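Local coordinates for hypothetical protein aq_1956 (Aquifex aeolicus, PDB 2YVT) that is of unknown function but has the fold of calcineurin-like metallophosphoesterases and may therefore act on phosphoester substrates, at residues I11-E16 against V38-K44; L48-E53 against E149-K155; L142-H146 against S201-I207. One frame throughout, in Å; residues are numbered along the deposited sequence.

How the interactions relate
The three contacts span both sheets of a calcineurin-like metallophosphoesterase fold. Interaction 1 joins neighbouring strands of the sheet that holds 7-12 and 35-39, where they run out into loops; in relatives, such strand ends carry the metal ligands, but no metal takes part in the contacts described here. Helix 46-57 follows strand 35-39 and supplies the first segment of interaction 2, centred about 16 Å from the centre of interaction 1; Asn-99 meets both, touching Asn-41 and bonding Glu-49. Interaction 3 belongs to the other sheet, its centre about 20 Å from that of interaction 1, nearest atoms about 7 Å apart. Interactions 2 and 3 touch directly: Leu-154 O lies 2.9 Å from Leu-142 N, a probable hydrogen bond.

Interaction 1: residues I11-E16 against V38-K44; sequences IKNFKE and VVGNILK
Two parallel strands of a beta-alpha-beta unit, 7-12 and 35-39 joined through helix 21-31, run side by side and continue as paired loops at their C-terminal ends, the edge that bears the metal site in calcineurin-like phosphoesterases. Ile-11 pairs with Val-38 (CA-CA 5.2 Å), and Val-39 N donates to Ile-11 O at 2.9 Å. On one face Ile-11 CG1 meets Val-38 CG1 at 4.0 Å; on the other, Lys-12 CB rests 3.8 Å from Val-39 CB while its NZ reaches Asn-235. Beyond the strands the backbone twists sharply: Asn-13, Lys-15 and Glu-16 take left-handed conformations (phi +47 to +61°), with Phe-14 right-handed helical between them, and the peptide between Gly-40 and Asn-41 is cis. Gly-40-Asn-41 probably corresponds to the Gly-Asp of the family motif. The kinked chains still interlock. Asn-13 N donates to Gly-40 O (3.2 Å), Asn-13 OD1 accepts from Asn-41 N (2.8 Å), and Lys-15 N donates to Asn-41 O (2.8 Å). Phe-14, chi1 t, leans over the second strand: CB lies 4.4 Å from Val-38 CG1, while the ring goes on to Ile-42, its CD2 4.2 Å from Ile-42 CG2, with Ile-42 O at the ring edge and Phe-18 and Phe-81 also against it. A gap between the backbones holds water 1, which donates to Val-39 O at 2.7 Å. Glu-16 N bonds Ile-42 O at 2.9 Å. The Glu-16 carboxylate, also bonded to Tyr-73, lies along Leu-43 and accepts from Lys-44 N at OE2, 2.9 Å away.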
loop_
_atom_site.group_PDB
_atom_site.type_symbol
_atom_site.label_atom_id
_atom_site.label_comp_id
_atom_site.label_asym_id
_atom_site.label_seq_id
_atom_site.Cartn_x
_atom_site.Cartn_y
_atom_site.Cartn_z
ATOM N N ILE A 11 0.817 5.863 -6.079
ATOM C CA ILE A 11 1.261 6.738 -4.992
ATOM C C ILE A 11 1.373 5.933 -3.696
ATOM O O ILE A 11 0.839 4.822 -3.587
ATOM C CB ILE A 11 0.306 7.951 -4.778
ATOM C CG1 ILE A 11 -1.076 7.494 -4.275
ATOM C CG2 ILE A 11 0.217 8.788 -6.053
ATOM C CD1 ILE A 11 -1.978 8.653 -3.833
ATOM N N LYS A 12 2.070 6.497 -2.714
ATOM C CA LYS A 12 2.157 5.894 -1.384
ATOM C C LYS A 12 2.153 6.980 -0.321
ATOM O O LYS A 12 2.513 8.129 -0.599
ATOM C CB LYS A 12 3.377 4.962 -1.249
ATOM C CG LYS A 12 4.772 5.623 -1.315
ATOM C CD LYS A 12 5.337 5.917 0.061
ATOM C CE LYS A 12 6.725 6.552 -0.026
ATOM N NZ LYS A 12 7.816 5.526 0.049
ATOM N N ASN A 13 1.744 6.606 0.888
ATOM C CA ASN A 13 1.640 7.540 2.014
ATOM C C ASN A 13 0.768 8.747 1.673
ATOM O O ASN A 13 1.207 9.902 1.751
ATOM C CB ASN A 13 3.030 7.963 2.522
ATOM C CG ASN A 13 3.685 6.900 3.392
ATOM O OD1 ASN A 13 3.005 6.098 4.046
ATOM N ND2 ASN A 13 5.016 6.909 3.430
ATOM N N PHE A 14 -0.478 8.456 1.302
ATOM C CA PHE A 14 -1.493 9.491 1.084
ATOM C C PHE A 14 -1.602 10.400 2.314
ATOM O O PHE A 14 -1.675 11.627 2.175
ATOM C CB PHE A 14 -2.842 8.850 0.730
ATOM C CG PHE A 14 -3.963 9.827 0.656
ATOM C CD1 PHE A 14 -4.047 10.719 -0.409
ATOM C CD2 PHE A 14 -4.940 9.862 1.652
ATOM C CE1 PHE A 14 -5.087 11.642 -0.470
ATOM C CE2 PHE A 14 -5.982 10.787 1.603
ATOM C CZ PHE A 14 -6.054 11.677 0.540
ATOM N N LYS A 15 -1.605 9.789 3.502
ATOM C CA LYS A 15 -1.528 10.502 4.790
ATOM C C LYS A 15 -2.491 11.691 4.862
ATOM O O LYS A 15 -2.124 12.803 5.257
ATOM C CB LYS A 15 -0.085 10.935 5.099
ATOM C CG LYS A 15 0.827 9.786 5.511
ATOM C CD LYS A 15 2.244 10.252 5.835
ATOM C CE LYS A 15 3.145 9.071 6.181
ATOM N NZ LYS A 15 4.448 9.487 6.808
ATOM N N GLU A 16 -3.731 11.437 4.460
ATOM C CA GLU A 16 -4.822 12.416 4.563
ATOM C C GLU A 16 -4.588 13.714 3.765
ATOM O O GLU A 16 -5.120 14.775 4.120
ATOM C CB GLU A 16 -5.131 12.713 6.037
ATOM C CG GLU A 16 -5.370 11.454 6.858
ATOM C CD GLU A 16 -5.716 11.718 8.307
ATOM O OE1 GLU A 16 -6.071 12.874 8.673
ATOM O OE2 GLU A 16 -5.618 10.745 9.083
ATOM N N VAL A 38 -3.059 3.010 -4.856
ATOM C CA VAL A 38 -2.803 3.828 -3.665
ATOM C C VAL A 38 -2.303 2.901 -2.571
ATOM O O VAL A 38 -3.055 2.053 -2.079
ATOM C CB VAL A 38 -4.062 4.578 -3.161
ATOM C CG1 VAL A 38 -3.700 5.473 -1.992
ATOM C CG2 VAL A 38 -4.687 5.419 -4.289
ATOM N N VAL A 39 -1.023 3.039 -2.223
ATOM C CA VAL A 39 -0.455 2.299 -1.102
ATOM C C VAL A 39 -0.557 3.191 0.129
ATOM O O VAL A 39 -0.381 4.413 0.033
ATOM C CB VAL A 39 1.030 1.916 -1.350
ATOM C CG1 VAL A 39 1.556 1.019 -0.216
ATOM C CG2 VAL A 39 1.195 1.223 -2.702
ATOM N N GLY A 40 -0.858 2.595 1.280
ATOM C CA GLY A 40 -0.906 3.353 2.520
ATOM C C GLY A 40 0.454 3.957 2.869
ATOM O O GLY A 40 1.443 3.723 2.175
ATOM N N ASN A 41 0.528 4.729 3.948
ATOM C CA ASN A 41 -0.582 5.007 4.839
ATOM C C ASN A 41 -1.633 5.934 4.269
ATOM O O ASN A 41 -1.309 6.977 3.690
ATOM C CB ASN A 41 -0.025 5.625 6.113
ATOM C CG ASN A 41 0.967 4.713 6.779
ATOM O OD1 ASN A 41 2.193 4.991 6.848
ATOM N ND2 ASN A 41 0.471 3.583 7.218
ATOM N N ILE A 42 -2.891 5.542 4.448
ATOM C CA ILE A 42 -4.023 6.412 4.127
ATOM C C ILE A 42 -4.217 7.422 5.256
ATOM O O ILE A 42 -4.330 8.626 5.013
ATOM C CB ILE A 42 -5.316 5.609 3.891
ATOM C CG1 ILE A 42 -5.142 4.697 2.673
ATOM C CG2 ILE A 42 -6.508 6.557 3.700
ATOM C CD1 ILE A 42 -6.028 3.485 2.660
ATOM N N LEU A 43 -4.237 6.912 6.484
ATOM C CA LEU A 43 -4.412 7.729 7.690
ATOM C C LEU A 43 -3.099 8.141 8.335
ATOM O O LEU A 43 -2.058 7.518 8.119
ATOM C CB LEU A 43 -5.200 6.940 8.733
ATOM C CG LEU A 43 -6.594 6.465 8.335
ATOM C CD1 LEU A 43 -7.212 5.675 9.478
ATOM C CD2 LEU A 43 -7.482 7.648 7.933
ATOM N N LYS A 44 -3.167 9.200 9.137
ATOM C CA LYS A 44 -2.091 9.523 10.061
ATOM C C LYS A 44 -2.226 8.624 11.297
ATOM O O LYS A 44 -1.344 7.810 11.570
ATOM C CB LYS A 44 -2.132 10.996 10.445
ATOM C CG LYS A 44 -1.939 11.958 9.288
ATOM C CD LYS A 44 -1.421 13.285 9.831
ATOM C CE LYS A 44 -2.263 14.445 9.390
ATOM N NZ LYS A 44 -1.818 15.678 10.107
HETATM O O HOH W 1 -2.512 5.688 1.000
#

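Interaction 2: residues L48-E53 against E149-K155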
loop_
_atom_site.group_PDB
_atom_site.type_symbol
_atom_site.label_atom_id
_atom_site.label_comp_id
_atom_site.label_asym_id
_atom_site.label_seq_id
_atom_site.Cartn_x
_atom_site.Cartn_y
_atom_site.Cartn_z
ATOM N N LEU A 48 -3.311 6.196 18.013
ATOM C CA LEU A 48 -3.393 4.746 18.166
ATOM C C LEU A 48 -2.004 4.123 18.175
ATOM O O LEU A 48 -1.713 3.249 18.994
ATOM C CB LEU A 48 -4.259 4.115 17.067
ATOM C CG LEU A 48 -5.736 3.891 17.404
ATOM C CD1 LEU A 48 -6.439 5.217 17.643
ATOM C CD2 LEU A 48 -6.417 3.120 16.280
ATOM N N GLU A 49 -1.147 4.567 17.254
ATOM C CA GLU A 49 0.186 3.999 17.149
ATOM C C GLU A 49 0.987 4.282 18.411
ATOM O O GLU A 49 1.650 3.388 18.932
ATOM C CB GLU A 49 0.929 4.536 15.930
ATOM C CG GLU A 49 2.320 3.962 15.807
ATOM C CD GLU A 49 2.944 4.225 14.462
ATOM O OE1 GLU A 49 2.697 5.302 13.869
ATOM O OE2 GLU A 49 3.692 3.341 14.002
ATOM N N LYS A 50 0.903 5.514 18.904
ATOM C CA LYS A 50 1.647 5.892 20.103
ATOM C C LYS A 50 1.205 5.084 21.317
ATOM O O LYS A 50 2.047 4.644 22.094
ATOM C CB LYS A 50 1.521 7.388 20.393
ATOM C CG LYS A 50 2.341 8.277 19.466
ATOM C CD LYS A 50 2.223 9.738 19.878
ATOM C CE LYS A 50 2.872 10.659 18.857
ATOM N NZ LYS A 50 4.359 10.631 18.942
ATOM N N GLU A 51 -0.103 4.867 21.468
ATOM C CA GLU A 51 -0.583 4.074 22.605
ATOM C C GLU A 51 -0.056 2.644 22.537
ATOM O O GLU A 51 0.405 2.094 23.538
ATOM C CB GLU A 51 -2.111 4.096 22.728
ATOM C CG GLU A 51 -2.678 3.026 23.678
ATOM C CD GLU A 51 -2.158 3.119 25.118
ATOM O OE1 GLU A 51 -1.731 4.215 25.562
ATOM O OE2 GLU A 51 -2.191 2.077 25.812
ATOM N N TYR A 52 -0.121 2.051 21.346
ATOM C CA TYR A 52 0.402 0.710 21.131
ATOM C C TYR A 52 1.888 0.612 21.484
ATOM O O TYR A 52 2.293 -0.284 22.234
ATOM C CB TYR A 52 0.161 0.291 19.681
ATOM C CG TYR A 52 0.790 -1.030 19.309
ATOM C CD1 TYR A 52 0.175 -2.238 19.641
ATOM C CD2 TYR A 52 2.007 -1.071 18.631
ATOM C CE1 TYR A 52 0.754 -3.450 19.294
ATOM C CE2 TYR A 52 2.594 -2.279 18.283
ATOM C CZ TYR A 52 1.963 -3.464 18.625
ATOM O OH TYR A 52 2.548 -4.664 18.275
ATOM N N GLU A 53 2.695 1.543 20.966
ATOM C CA GLU A 53 4.143 1.506 21.194
ATOM C C GLU A 53 4.486 1.766 22.660
ATOM O O GLU A 53 5.299 1.047 23.237
ATOM C CB GLU A 53 4.904 2.465 20.264
ATOM C CG GLU A 53 4.784 2.146 18.754
ATOM C CD GLU A 53 5.264 0.747 18.353
ATOM O OE1 GLU A 53 6.024 0.098 19.114
ATOM O OE2 GLU A 53 4.873 0.287 17.252
ATOM N N GLU A 149 -0.162 -7.391 14.891
ATOM C CA GLU A 149 -1.177 -6.493 15.441
ATOM C C GLU A 149 -2.095 -6.004 14.323
ATOM O O GLU A 149 -1.631 -5.723 13.212
ATOM C CB GLU A 149 -0.481 -5.296 16.110
ATOM C CG GLU A 149 -1.407 -4.195 16.640
ATOM C CD GLU A 149 -2.368 -4.658 17.727
ATOM O OE1 GLU A 149 -2.044 -5.596 18.486
ATOM O OE2 GLU A 149 -3.458 -4.062 17.835
ATOM N N GLU A 150 -3.392 -5.883 14.615
ATOM C CA GLU A 150 -4.329 -5.382 13.616
ATOM C C GLU A 150 -5.277 -4.308 14.121
ATOM O O GLU A 150 -6.069 -3.792 13.347
ATOM C CB GLU A 150 -5.136 -6.523 12.994
ATOM C CG GLU A 150 -4.299 -7.564 12.275
ATOM C CD GLU A 150 -5.145 -8.641 11.632
ATOM O OE1 GLU A 150 -5.944 -9.303 12.343
ATOM O OE2 GLU A 150 -5.018 -8.824 10.409
ATOM N N ASP A 151 -5.210 -3.982 15.414
ATOM C CA ASP A 151 -6.149 -3.017 15.985
ATOM C C ASP A 151 -5.588 -1.596 16.126
ATOM O O ASP A 151 -6.201 -0.648 15.660
ATOM C CB ASP A 151 -6.691 -3.525 17.328
ATOM C CG ASP A 151 -7.566 -4.761 17.175
ATOM O OD1 ASP A 151 -7.888 -5.141 16.035
ATOM O OD2 ASP A 151 -7.938 -5.359 18.201
ATOM N N PHE A 152 -4.446 -1.449 16.788
ATOM C CA PHE A 152 -3.856 -0.121 16.980
ATOM C C PHE A 152 -3.046 0.289 15.768
ATOM O O PHE A 152 -2.928 1.474 15.464
ATOM C CB PHE A 152 -2.959 -0.103 18.213
ATOM C CG PHE A 152 -3.713 -0.215 19.500
ATOM C CD1 PHE A 152 -4.061 0.931 20.215
ATOM C CD2 PHE A 152 -4.069 -1.465 20.006
ATOM C CE1 PHE A 152 -4.772 0.828 21.413
ATOM C CE2 PHE A 152 -4.778 -1.576 21.205
ATOM C CZ PHE A 152 -5.125 -0.427 21.908
ATOM N N VAL A 153 -2.483 -0.719 15.101
ATOM C CA VAL A 153 -1.659 -0.566 13.903
ATOM C C VAL A 153 -1.806 -1.868 13.125
ATOM O O VAL A 153 -2.340 -2.845 13.660
ATOM C CB VAL A 153 -0.144 -0.338 14.228
ATOM C CG1 VAL A 153 0.114 1.089 14.715
ATOM C CG2 VAL A 153 0.392 -1.383 15.216
ATOM N N LEU A 154 -1.329 -1.893 11.881
ATOM C CA LEU A 154 -1.246 -3.139 11.121
ATOM C C LEU A 154 0.208 -3.583 11.035
ATOM O O LEU A 154 1.018 -2.956 10.351
ATOM C CB LEU A 154 -1.801 -2.978 9.700
ATOM C CG LEU A 154 -3.224 -2.485 9.489
ATOM C CD1 LEU A 154 -3.595 -2.705 8.019
ATOM C CD2 LEU A 154 -4.171 -3.220 10.427
ATOM N N LYS A 155 0.527 -4.657 11.748
ATOM C CA LYS A 155 1.857 -5.273 11.706
ATOM C C LYS A 155 1.688 -6.783 11.569
ATOM O O LYS A 155 0.826 -7.378 12.219
ATOM C CB LYS A 155 2.653 -4.970 12.985
ATOM C CG LYS A 155 2.954 -3.498 13.229
ATOM C CD LYS A 155 4.007 -3.375 14.336
ATOM C CE LYS A 155 4.437 -1.944 14.570
ATOM N NZ LYS A 155 5.449 -1.861 15.664
#
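Tyr-52 and Phe-152 each bury about 100 Å² here. Phe-152 (chi1 m, chi2 -95°) swings its ring along the helix side: its CB meets Tyr-52 CB at 3.5 Å, CE1 lies 3.8 Å from Glu-51 CG, and CD1 is 4.4 Å from CG of Leu-48, whose chi1 of -94° sits between wells. Tyr-52, chi1 t, directs its ring across the loop, with Val-153 CG2 over one face in a CH-pi contact (4.0 Å to the centroid). Helix 46-57 of this calcineurin-like fold packs on the loop linking strands 134-144 and 155-157. Backbone bonds Glu-149 N to Lys-155 O and Lys-155 N to Glu-149 O, both 2.8 Å, close that loop. Glu-149, folded back with chi2 p, accepts at OE2 from Asp-151 N and Phe-152 N, both at 3.0 Å. Lys-155, extended from chi2 onward, runs past the Tyr-52 ring edge to a salt bridge, NZ to Glu-53 OE2 at 2.7 Å; Glu-53 bends m,m to meet it. Glu-147 also engages both Lys-155 NZ and Tyr-52 OH.

Interaction 3: residues L142-H146 against S201-I207; sequences LLTEH and SAVVNTI
Helix 202-211 is the helix of a beta-alpha-beta unit between strands 175-180 and 215-218, and its first turns lie across the end of the neighbouring strand 134-144. The axes of 142-144 and 202-207 cross almost perpendicularly, at 88°, and approach to 8.0 Å. Leu-143, with 82 Å² buried, is the main strand residue. Its backbone is extended, its CA-CB bond is directed toward the helix and its side chain (chi1 m, chi2 t) lies against it: CB lies 4.2 Å from Val-203 CG1, and CD1 reaches Val-204 CG2 at 3.9 Å and Ile-207 CD1 at 3.8 Å. Phe-180 of strand 175-180 borders the same apolar patch, touching Val-204 and Ile-207. Val-203, chi1 t, points back toward the strand; its CG2 sits 3.5 Å from Thr-144 O and 3.7 Å from Glu-145 OE2. Glu-145 leaves the strand with helical phi/psi (-74/-42°), and its m,m side chain curls along the helix start, where OE1 makes a salt bridge to Arg-158. Ser-201 is the N-cap, its CA 6.5 Å from Thr-144 CA and its CB 3.4 Å from Leu-143 O. With chi1 t, its OG accepts the capping bond from Val-203 N at 3.0 Å.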
loop_
_atom_site.group_PDB
_atom_site.type_symbol
_atom_site.label_atom_id
_atom_site.label_comp_id
_atom_site.label_asym_id
_atom_site.label_seq_id
_atom_site.Cartn_x
_atom_site.Cartn_y
_atom_site.Cartn_z
ATOM N N LEU A 142 2.818 -3.147 8.142
ATOM C CA LEU A 142 4.261 -3.276 8.330
ATOM C C LEU A 142 4.596 -4.748 8.493
ATOM O O LEU A 142 4.121 -5.397 9.423
ATOM C CB LEU A 142 4.710 -2.490 9.560
ATOM C CG LEU A 142 6.227 -2.357 9.711
ATOM C CD1 LEU A 142 6.823 -1.457 8.623
ATOM C CD2 LEU A 142 6.552 -1.826 11.095
ATOM N N LEU A 143 5.407 -5.272 7.580
ATOM C CA LEU A 143 5.819 -6.678 7.650
ATOM C C LEU A 143 7.111 -6.732 8.449
ATOM O O LEU A 143 8.042 -5.945 8.221
ATOM C CB LEU A 143 5.964 -7.287 6.250
ATOM C CG LEU A 143 4.748 -7.057 5.335
ATOM C CD1 LEU A 143 4.871 -7.823 4.028
ATOM C CD2 LEU A 143 3.413 -7.376 6.049
ATOM N N THR A 144 7.117 -7.632 9.424
ATOM C CA THR A 144 8.152 -7.706 10.445
ATOM C C THR A 144 8.516 -9.157 10.675
ATOM O O THR A 144 7.858 -10.067 10.166
ATOM C CB THR A 144 7.655 -7.153 11.807
ATOM O OG1 THR A 144 6.678 -8.050 12.359
ATOM C CG2 THR A 144 7.057 -5.748 11.667
ATOM N N GLU A 145 9.546 -9.380 11.482
ATOM C CA GLU A 145 9.929 -10.742 11.808
ATOM C C GLU A 145 8.967 -11.387 12.790
ATOM O O GLU A 145 8.603 -12.546 12.602
ATOM C CB GLU A 145 11.370 -10.809 12.326
ATOM C CG GLU A 145 12.397 -10.420 11.260
ATOM C CD GLU A 145 12.360 -11.311 10.018
ATOM O OE1 GLU A 145 11.743 -12.397 10.048
ATOM O OE2 GLU A 145 12.940 -10.915 8.985
ATOM N N HIS A 146 8.543 -10.641 13.812
ATOM C CA HIS A 146 7.840 -11.272 14.937
ATOM C C HIS A 146 6.636 -10.508 15.520
ATOM O O HIS A 146 6.040 -10.967 16.496
ATOM C CB HIS A 146 8.841 -11.645 16.052
ATOM C CG HIS A 146 9.941 -12.569 15.606
ATOM N ND1 HIS A 146 11.272 -12.209 15.611
ATOM C CD2 HIS A 146 9.900 -13.831 15.115
ATOM C CE1 HIS A 146 12.001 -13.210 15.152
ATOM N NE2 HIS A 146 11.193 -14.209 14.843
ATOM N N SER A 201 11.996 -4.489 4.869
ATOM C CA SER A 201 12.057 -5.763 5.585
ATOM C C SER A 201 12.547 -6.889 4.709
ATOM O O SER A 201 12.108 -7.032 3.567
ATOM C CB SER A 201 10.695 -6.149 6.150
ATOM O OG SER A 201 10.782 -7.408 6.810
ATOM N N ALA A 202 13.442 -7.699 5.272
ATOM C CA ALA A 202 13.902 -8.929 4.636
ATOM C C ALA A 202 12.744 -9.868 4.352
ATOM O O ALA A 202 12.848 -10.747 3.502
ATOM C CB ALA A 202 14.930 -9.624 5.520
ATOM N N VAL A 203 11.632 -9.688 5.069
ATOM C CA VAL A 203 10.453 -10.509 4.817
ATOM C C VAL A 203 9.999 -10.309 3.376
ATOM O O VAL A 203 9.603 -11.257 2.698
ATOM C CB VAL A 203 9.307 -10.176 5.796
ATOM C CG1 VAL A 203 8.028 -10.877 5.374
ATOM C CG2 VAL A 203 9.702 -10.575 7.211
ATOM N N VAL A 204 10.089 -9.070 2.897
ATOM C CA VAL A 204 9.631 -8.761 1.551
ATOM C C VAL A 204 10.618 -9.293 0.499
ATOM O O VAL A 204 10.200 -9.792 -0.541
ATOM C CB VAL A 204 9.309 -7.256 1.383
ATOM C CG1 VAL A 204 8.768 -6.985 -0.002
ATOM C CG2 VAL A 204 8.273 -6.838 2.435
ATOM N N ASN A 205 11.921 -9.233 0.774
ATOM C CA ASN A 205 12.872 -9.889 -0.144
ATOM C C ASN A 205 12.532 -11.361 -0.259
ATOM O O ASN A 205 12.597 -11.945 -1.340
ATOM C CB ASN A 205 14.325 -9.735 0.322
ATOM C CG ASN A 205 14.774 -8.299 0.334
ATOM O OD1 ASN A 205 15.563 -7.857 -0.520
ATOM N ND2 ASN A 205 14.266 -7.550 1.284
ATOM N N THR A 206 12.154 -11.947 0.875
ATOM C CA THR A 206 11.816 -13.359 0.934
ATOM C C THR A 206 10.532 -13.666 0.157
ATOM O O THR A 206 10.503 -14.624 -0.615
ATOM C CB THR A 206 11.738 -13.854 2.391
ATOM O OG1 THR A 206 12.978 -13.578 3.064
ATOM C CG2 THR A 206 11.464 -15.343 2.437
ATOM N N ILE A 207 9.491 -12.846 0.346
ATOM C CA ILE A 207 8.252 -12.978 -0.432
ATOM C C ILE A 207 8.530 -12.879 -1.925
ATOM O O ILE A 207 7.986 -13.632 -2.721
ATOM C CB ILE A 207 7.227 -11.844 -0.145
ATOM C CG1 ILE A 207 6.821 -11.768 1.321
ATOM C CG2 ILE A 207 5.997 -12.004 -1.055
ATOM C CD1 ILE A 207 5.946 -10.550 1.608
#